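Local coordinates for predicted flavin-nucleotide-binding protein from COG3576 family structurally related to pyridoxine 5'-phosphate oxidase (PDB 2HTD), which probably binds a flavin nucleotide, and may act as an oxidoreductase related to pyridoxamine 5'-phosphate oxidase, at residues E80-G85 with A105-H110; D113-K118 with A128-L133. All coordinates share one frame; numbering follows the deposited sequence.

Interaction 1: residues E80-G85 with A105-H110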
ATOM      1  N   GLU B  80       8.107 -12.031   5.839  1.00 13.77           N
ATOM      2  CA  GLU B  80       8.900 -12.935   5.007  1.00 13.54           C
ATOM      3  C   GLU B  80       9.564 -12.174   3.857  1.00 13.74           C
ATOM      4  O   GLU B  80      10.700 -12.473   3.524  1.00 13.13           O
ATOM      5  CB  GLU B  80       8.036 -14.046   4.436  1.00 14.22           C
ATOM      6  CG  GLU B  80       7.485 -14.990   5.520  1.00 22.17           C
ATOM      7  CD  GLU B  80       8.529 -15.901   6.212  1.00 31.76           C
ATOM      8  OE1 GLU B  80       9.728 -15.947   5.817  1.00 33.26           O
ATOM      9  OE2 GLU B  80       8.123 -16.595   7.176  1.00 37.83           O
ATOM     10  N   ASN B  81       8.877 -11.191   3.261  1.00 12.38           N
ATOM     11  CA  ASN B  81       9.487 -10.389   2.174  1.00 11.99           C
ATOM     12  C   ASN B  81      10.642  -9.556   2.687  1.00 12.87           C
ATOM     13  O   ASN B  81      11.711  -9.489   2.066  1.00 11.65           O
ATOM     14  CB  ASN B  81       8.492  -9.492   1.460  1.00 12.81           C
ATOM     15  CG  ASN B  81       7.438 -10.255   0.718  1.00 13.38           C
ATOM     16  OD1 ASN B  81       7.601 -11.440   0.423  1.00 12.45           O
ATOM     17  ND2 ASN B  81       6.335  -9.585   0.414  1.00 14.19           N
ATOM     18  N   ILE B  82      10.445  -8.957   3.858  1.00 11.75           N
ATOM     19  CA  ILE B  82      11.488  -8.141   4.481  1.00 13.90           C
ATOM     20  C   ILE B  82      12.682  -9.014   4.843  1.00 15.45           C
ATOM     21  O   ILE B  82      13.824  -8.628   4.605  1.00 15.51           O
ATOM     22  CB  ILE B  82      10.966  -7.381   5.693  1.00 16.51           C
ATOM     23  CG1 ILE B  82      10.074  -6.209   5.242  1.00 16.15           C
ATOM     24  CG2 ILE B  82      12.148  -6.864   6.564  1.00 17.76           C
ATOM     25  CD1 ILE B  82       9.214  -5.558   6.356  1.00 16.99           C
ATOM     26  N   LYS B  83      12.414 -10.203   5.371  1.00 15.42           N
ATOM     27  CA  LYS B  83      13.487 -11.135   5.764  1.00 17.64           C
ATOM     28  C   LYS B  83      14.274 -11.580   4.533  1.00 16.14           C
ATOM     29  O   LYS B  83      15.442 -11.967   4.632  1.00 19.22           O
ATOM     30  CB  LYS B  83      12.893 -12.323   6.541  1.00 17.94           C
ATOM     31  CG  LYS B  83      13.857 -13.475   6.802  1.00 27.06           C
ATOM     32  CD  LYS B  83      13.203 -14.685   7.523  1.00 25.21           C
ATOM     33  CE  LYS B  83      14.016 -15.942   7.340  1.00 33.02           C
ATOM     34  NZ  LYS B  83      13.798 -16.871   8.478  1.00 36.66           N
ATOM     35  N   ARG B  84      13.642 -11.537   3.363  1.00 16.79           N
ATOM     36  CA  ARG B  84      14.285 -11.916   2.106  1.00 17.46           C
ATOM     37  C   ARG B  84      14.976 -10.731   1.422  1.00 16.37           C
ATOM     38  O   ARG B  84      15.575 -10.897   0.362  1.00 18.97           O
ATOM     39  CB  ARG B  84      13.229 -12.505   1.172  1.00 19.67           C
ATOM     40  CG  ARG B  84      13.727 -13.197  -0.054  1.00 25.44           C
ATOM     41  CD  ARG B  84      12.559 -13.594  -0.944  1.00 26.02           C
ATOM     42  NE  ARG B  84      11.638 -14.528  -0.283  1.00 31.60           N
ATOM     43  CZ  ARG B  84      10.366 -14.271   0.045  1.00 34.72           C
ATOM     44  NH1 ARG B  84       9.792 -13.097  -0.221  1.00 29.61           N
ATOM     45  NH2 ARG B  84       9.643 -15.218   0.641  1.00 41.71           N
ATOM     46  N   GLY B  85      14.894  -9.554   2.021  1.00 15.24           N
ATOM     47  CA  GLY B  85      15.624  -8.374   1.545  1.00 14.50           C
ATOM     48  C   GLY B  85      14.814  -7.255   0.934  1.00 16.38           C
ATOM     49  O   GLY B  85      15.383  -6.242   0.473  1.00 14.45           O
ATOM     50  N   ALA B 105      11.891   3.002   2.371  1.00 10.24           N
ATOM     51  CA  ALA B 105      12.773   2.735   3.509  1.00  9.82           C
ATOM     52  C   ALA B 105      13.433   1.370   3.384  1.00 10.19           C
ATOM     53  O   ALA B 105      12.936   0.461   2.703  1.00  9.81           O
ATOM     54  CB  ALA B 105      11.990   2.795   4.807  1.00 10.21           C
ATOM     55  N   THR B 106      14.560   1.230   4.068  1.00  8.89           N
ATOM     56  CA  THR B 106      15.167  -0.068   4.281  1.00  9.09           C
ATOM     57  C   THR B 106      14.835  -0.508   5.696  1.00 10.83           C
ATOM     58  O   THR B 106      14.730   0.321   6.573  1.00 12.99           O
ATOM     59  CB  THR B 106      16.696   0.007   4.077  1.00 11.11           C
ATOM     60  OG1 THR B 106      17.228   0.922   5.006  1.00 20.39           O
ATOM     61  CG2 THR B 106      17.047   0.474   2.687  1.00 11.25           C
ATOM     62  N   ALA B 107      14.661  -1.813   5.898  1.00  9.86           N
ATOM     63  CA  ALA B 107      14.228  -2.374   7.155  1.00  8.70           C
ATOM     64  C   ALA B 107      15.395  -2.937   7.930  1.00 11.49           C
ATOM     65  O   ALA B 107      16.321  -3.499   7.346  1.00  9.48           O
ATOM     66  CB  ALA B 107      13.238  -3.490   6.909  1.00  9.13           C
ATOM     67  N   GLU B 108      15.342  -2.763   9.244  1.00 11.05           N
ATOM     68  CA  GLU B 108      16.332  -3.306  10.190  1.00 14.85           C
ATOM     69  C   GLU B 108      15.496  -4.060  11.209  1.00 10.71           C
ATOM     70  O   GLU B 108      14.737  -3.457  11.968  1.00 10.62           O
ATOM     71  CB  GLU B 108      17.125  -2.136  10.795  1.00 16.78           C
ATOM     72  CG  GLU B 108      17.870  -2.358  12.119  1.00 24.54           C
ATOM     73  CD  GLU B 108      18.378  -1.033  12.759  1.00 22.62           C
ATOM     74  OE1 GLU B 108      19.311  -0.448  12.173  1.00 33.43           O
ATOM     75  OE2 GLU B 108      17.870  -0.591  13.838  1.00 18.48           O
ATOM     76  N   VAL B 109      15.568  -5.387  11.196  1.00 11.47           N
ATOM     77  CA  VAL B 109      14.690  -6.175  12.039  1.00 11.72           C
ATOM     78  C   VAL B 109      15.400  -6.662  13.294  1.00 11.23           C
ATOM     79  O   VAL B 109      16.504  -7.204  13.209  1.00 11.26           O
ATOM     80  CB  VAL B 109      14.152  -7.404  11.286  1.00 13.03           C
ATOM     81  CG1 VAL B 109      13.251  -8.244  12.182  1.00 16.66           C
ATOM     82  CG2 VAL B 109      13.417  -6.982  10.007  1.00 15.09           C
ATOM     83  N   HIS B 110      14.745  -6.505  14.441  1.00  9.08           N
ATOM     84  CA  HIS B 110      15.299  -6.882  15.724  1.00 10.10           C
ATOM     85  C   HIS B 110      14.375  -7.884  16.318  1.00 12.26           C
ATOM     86  O   HIS B 110      13.254  -7.547  16.664  1.00 13.04           O
ATOM     87  CB  HIS B 110      15.355  -5.677  16.616  1.00  8.61           C
ATOM     88  CG  HIS B 110      16.241  -4.597  16.105  1.00 13.39           C
ATOM     89  ND1 HIS B 110      17.565  -4.507  16.464  1.00 15.47           N
ATOM     90  CD2 HIS B 110      15.993  -3.545  15.299  1.00 13.10           C
ATOM     91  CE1 HIS B 110      18.103  -3.453  15.883  1.00 15.06           C
ATOM     92  NE2 HIS B 110      17.168  -2.850  15.176  1.00 10.25           N
TER
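One methyl group, CG2 of Ile82, makes both close approaches between residues 80-85 and the strand residues 105-110. Ile82 CG2 lies 3.6 Å from Ala107 CB and 3.7 Å from Val109 CG2. Ala107 and Val109 are two positions apart, so both present their CB on the strand face turned to the helix. The CB of Ile82 also points toward the strand. Its CG2 stands opposite the backbone N across the CA-CB bond (CG1 at chi1 -74°), which carries this branch out to the strand. The Val109 side chain runs at a slant to that of Ile82 and offers CG2, the branch beside its own backbone N. The interaction is purely apolar and small, with 102 Å² buried over both sides.

The contact lays the end of helix 77-83 on strand 99-110 of the antiparallel sheet, consistent with the split beta-barrel fold of the pyridoxamine 5'-phosphate oxidase-like flavin-binding proteins. The helix closes with a Schellman motif at Gly85, whose phi is positive. Gly85 N donates to Ile82 O at 2.9 Å, so the residue that touches the strand also takes part in ending the helix.

Each segment also has a polar side-chain pair of its own, apart from the apolar contact. Arg84 NH1 donates to Asn81 OD1 at 2.8 Å, nearly in the guanidinium plane, though the bond is bent to 140°. The other end of that amide, Asn81 ND2, hydrogen-bonds Thr45 OG1. On the strand, His110 NE2 gives a nearly straight bond of 2.7 Å to Glu108 OE2. The oxygen lies in the imidazole plane, but the ring nitrogen meets it on the anti side and 32° out of the carboxylate plane. His110 ND1 bonds to Asp113 OD2, so the ring is gripped at both nitrogens.

Interaction 2: residues D113-K118 with A128-L133; sequences DDYAKK and AFVVNL
Val130 is the first residue of 128-133 to meet the helix, and it touches both Tyr115 and Ala116. Its two methyls divide the work. Val130 CG2 packs on Ala116, 4.1 Å from Ala116 CA. Val130 CG1 lies 4.2 Å from Tyr115 CE2 and approaches the ring obliquely. Val131 turns its CB to the other side of the strand and packs on Tyr70.

Asn132 points back toward the helix and makes the polar link. Its ND2 donates to Tyr115 OH at 3.1 Å in an almost straight bond, with the hydroxyl in the amide plane. The two side chains come from opposite directions, and ring and amide planes stand 77° apart. Asn132 OD1 lies at the ring edge, 3.7 Å from Tyr115 CE2, and accepts from Gln69 NE2 of strand 67-72. The amide is therefore held at both ends. Tyr115 reaches it because its CG is swung away from the backbone N (chi1 180°), toward the strand.

The helix start is fixed by Asp113, whose OD1 accepts from Ala116 N at 2.8 Å. This is an N-cap. Helix residues 114-118 run at 102° to strand residues 129-133. The N-capped helix 114-120 thus packs on strand 129-139 of the antiparallel sheet, consistent with the split beta-barrel fold of this family.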
ATOM      1  N   ASP B 113      17.089  -9.345  20.362  1.00 12.36           N
ATOM      2  CA  ASP B 113      18.312  -8.757  20.874  1.00 10.17           C
ATOM      3  C   ASP B 113      17.953  -7.810  22.006  1.00  8.49           C
ATOM      4  O   ASP B 113      16.798  -7.643  22.348  1.00  7.37           O
ATOM      5  CB  ASP B 113      19.107  -8.067  19.749  1.00  9.78           C
ATOM      6  CG  ASP B 113      18.295  -7.032  18.982  1.00 14.62           C
ATOM      7  OD1 ASP B 113      17.262  -6.559  19.491  1.00 12.51           O
ATOM      8  OD2 ASP B 113      18.695  -6.679  17.849  1.00 12.25           O
ATOM      9  N   ASP B 114      18.940  -7.204  22.643  1.00  8.64           N
ATOM     10  CA  ASP B 114      18.650  -6.361  23.777  1.00  8.00           C
ATOM     11  C   ASP B 114      17.862  -5.118  23.357  1.00  7.42           C
ATOM     12  O   ASP B 114      17.075  -4.589  24.134  1.00  8.61           O
ATOM     13  CB  ASP B 114      19.943  -5.983  24.521  1.00 11.25           C
ATOM     14  CG  ASP B 114      20.583  -7.172  25.225  1.00 14.43           C
ATOM     15  OD1 ASP B 114      19.933  -8.240  25.390  1.00 18.11           O
ATOM     16  OD2 ASP B 114      21.748  -7.033  25.641  1.00 21.56           O
ATOM     17  N   TYR B 115      18.057  -4.635  22.144  1.00  8.10           N
ATOM     18  CA  TYR B 115      17.259  -3.490  21.682  1.00 10.34           C
ATOM     19  C   TYR B 115      15.794  -3.838  21.603  1.00  8.13           C
ATOM     20  O   TYR B 115      14.932  -3.082  22.101  1.00 11.33           O
ATOM     21  CB  TYR B 115      17.744  -3.017  20.323  1.00  9.58           C
ATOM     22  CG  TYR B 115      16.965  -1.852  19.794  1.00  9.47           C
ATOM     23  CD1 TYR B 115      17.083  -0.585  20.361  1.00 13.80           C
ATOM     24  CD2 TYR B 115      16.138  -1.992  18.692  1.00 12.31           C
ATOM     25  CE1 TYR B 115      16.354   0.506  19.848  1.00 13.17           C
ATOM     26  CE2 TYR B 115      15.426  -0.929  18.197  1.00  8.95           C
ATOM     27  CZ  TYR B 115      15.544   0.316  18.755  1.00 16.21           C
ATOM     28  OH  TYR B 115      14.839   1.359  18.202  1.00 14.25           O
ATOM     29  N   ALA B 116      15.490  -4.979  20.986  1.00  7.56           N
ATOM     30  CA  ALA B 116      14.124  -5.466  20.920  1.00 10.12           C
ATOM     31  C   ALA B 116      13.524  -5.604  22.328  1.00  9.41           C
ATOM     32  O   ALA B 116      12.384  -5.189  22.590  1.00  8.77           O
ATOM     33  CB  ALA B 116      14.091  -6.811  20.235  1.00  9.99           C
ATOM     34  N   LYS B 117      14.276  -6.209  23.236  1.00 12.47           N
ATOM     35  CA  LYS B 117      13.784  -6.386  24.571  1.00 13.09           C
ATOM     36  C   LYS B 117      13.439  -5.062  25.251  1.00 14.74           C
ATOM     37  O   LYS B 117      12.447  -4.986  25.992  1.00 14.60           O
ATOM     38  CB  LYS B 117      14.810  -7.158  25.403  1.00 13.61           C
ATOM     39  CG  LYS B 117      14.961  -8.613  24.966  1.00 16.33           C
ATOM     40  CD  LYS B 117      15.925  -9.321  25.891  1.00 15.33           C
ATOM     41  CE  LYS B 117      16.471 -10.587  25.309  1.00 26.73           C
ATOM     42  NZ  LYS B 117      17.811 -10.843  25.929  1.00 34.67           N
ATOM     43  N   LYS B 118      14.279  -4.043  25.042  1.00 13.39           N
ATOM     44  CA  LYS B 118      14.071  -2.720  25.623  1.00 14.70           C
ATOM     45  C   LYS B 118      12.808  -2.076  25.060  1.00 14.73           C
ATOM     46  O   LYS B 118      11.960  -1.579  25.805  1.00 16.79           O
ATOM     47  CB  LYS B 118      15.285  -1.847  25.320  1.00 18.64           C
ATOM     48  CG  LYS B 118      15.278  -0.477  25.963  1.00 25.29           C
ATOM     49  CD  LYS B 118      16.711   0.082  26.077  1.00 32.49           C
ATOM     50  N   ALA B 128       6.686 -10.120  19.780  1.00 12.30           N
ATOM     51  CA  ALA B 128       6.719  -9.478  18.476  1.00 13.91           C
ATOM     52  C   ALA B 128       8.172  -9.225  18.064  1.00 14.82           C
ATOM     53  O   ALA B 128       9.088  -9.181  18.912  1.00 16.09           O
ATOM     54  CB  ALA B 128       5.960  -8.166  18.531  1.00 13.19           C
ATOM     55  N   PHE B 129       8.394  -9.022  16.767  1.00 13.62           N
ATOM     56  CA  PHE B 129       9.653  -8.448  16.295  1.00 11.87           C
ATOM     57  C   PHE B 129       9.532  -6.948  16.131  1.00 14.85           C
ATOM     58  O   PHE B 129       8.443  -6.424  15.826  1.00 18.80           O
ATOM     59  CB  PHE B 129      10.102  -9.053  14.977  1.00 14.19           C
ATOM     60  CG  PHE B 129      10.210 -10.542  14.989  1.00 16.46           C
ATOM     61  CD1 PHE B 129      10.537 -11.241  16.145  1.00 16.86           C
ATOM     62  CD2 PHE B 129      10.021 -11.257  13.820  1.00 20.71           C
ATOM     63  CE1 PHE B 129      10.633 -12.616  16.131  1.00 18.63           C
ATOM     64  CE2 PHE B 129      10.134 -12.635  13.810  1.00 18.95           C
ATOM     65  CZ  PHE B 129      10.436 -13.314  14.960  1.00 18.81           C
ATOM     66  N   VAL B 130      10.636  -6.245  16.361  1.00 13.79           N
ATOM     67  CA  VAL B 130      10.678  -4.799  16.225  1.00 13.63           C
ATOM     68  C   VAL B 130      11.344  -4.497  14.911  1.00 14.49           C
ATOM     69  O   VAL B 130      12.461  -4.925  14.661  1.00 15.15           O
ATOM     70  CB  VAL B 130      11.473  -4.175  17.380  1.00 12.29           C
ATOM     71  CG1 VAL B 130      11.683  -2.617  17.203  1.00 17.46           C
ATOM     72  CG2 VAL B 130      10.815  -4.518  18.708  1.00 13.76           C
ATOM     73  N   VAL B 131      10.613  -3.823  14.036  1.00 16.08           N
ATOM     74  CA  VAL B 131      11.165  -3.450  12.751  1.00 13.82           C
ATOM     75  C   VAL B 131      11.403  -1.952  12.731  1.00 13.15           C
ATOM     76  O   VAL B 131      10.481  -1.189  12.879  1.00 14.12           O
ATOM     77  CB  VAL B 131      10.258  -3.818  11.610  1.00 15.25           C
ATOM     78  CG1 VAL B 131      10.962  -3.471  10.260  1.00 13.13           C
ATOM     79  CG2 VAL B 131       9.840  -5.280  11.704  1.00 14.30           C
ATOM     80  N   ASN B 132      12.653  -1.558  12.551  1.00 13.72           N
ATOM     81  CA  ASN B 132      13.013  -0.164  12.352  1.00 13.91           C
ATOM     82  C   ASN B 132      13.127   0.092  10.856  1.00 14.36           C
ATOM     83  O   ASN B 132      13.592  -0.752  10.113  1.00 15.54           O
ATOM     84  CB  ASN B 132      14.336   0.158  13.032  1.00 15.85           C
ATOM     85  CG  ASN B 132      14.193   0.371  14.550  1.00 16.37           C
ATOM     86  OD1 ASN B 132      13.361  -0.209  15.180  1.00 18.70           O
ATOM     87  ND2 ASN B 132      15.049   1.181  15.112  1.00 14.46           N
ATOM     88  N   LEU B 133      12.764   1.298  10.433  1.00 15.34           N
ATOM     89  CA  LEU B 133      12.713   1.628   9.017  1.00 13.57           C
ATOM     90  C   LEU B 133      13.529   2.881   8.831  1.00 13.70           C
ATOM     91  O   LEU B 133      13.226   3.908   9.436  1.00 15.94           O
ATOM     92  CB  LEU B 133      11.271   1.827   8.586  1.00 16.60           C
ATOM     93  CG  LEU B 133      10.360   0.604   8.597  1.00 18.66           C
ATOM     94  CD1 LEU B 133       8.925   1.033   8.383  1.00 20.30           C
ATOM     95  CD2 LEU B 133      10.801  -0.341   7.533  1.00 14.66           C
TER

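In the fold
Interactions 1 and 2 have centres 13 Å apart and follow each other along the chain. They share one antiparallel sheet, because strands 99-110 and 129-139 are neighbours in it. Two backbone bonds, both probable, join them: Glu108 N to Asn132 O and His110 N to Val130 O, each 2.8 Å. His110, the last residue of strand 99-110, also packs on the helix that follows. Its ND1 lies 3.7 Å from Tyr115 CD2, and its O lies 3.7 Å from Ala116 CB. Leu133, beside Asn132, packs on Ala107 of interaction 1. Neither contact includes a bound ligand; both are packing between a helix and the sheet.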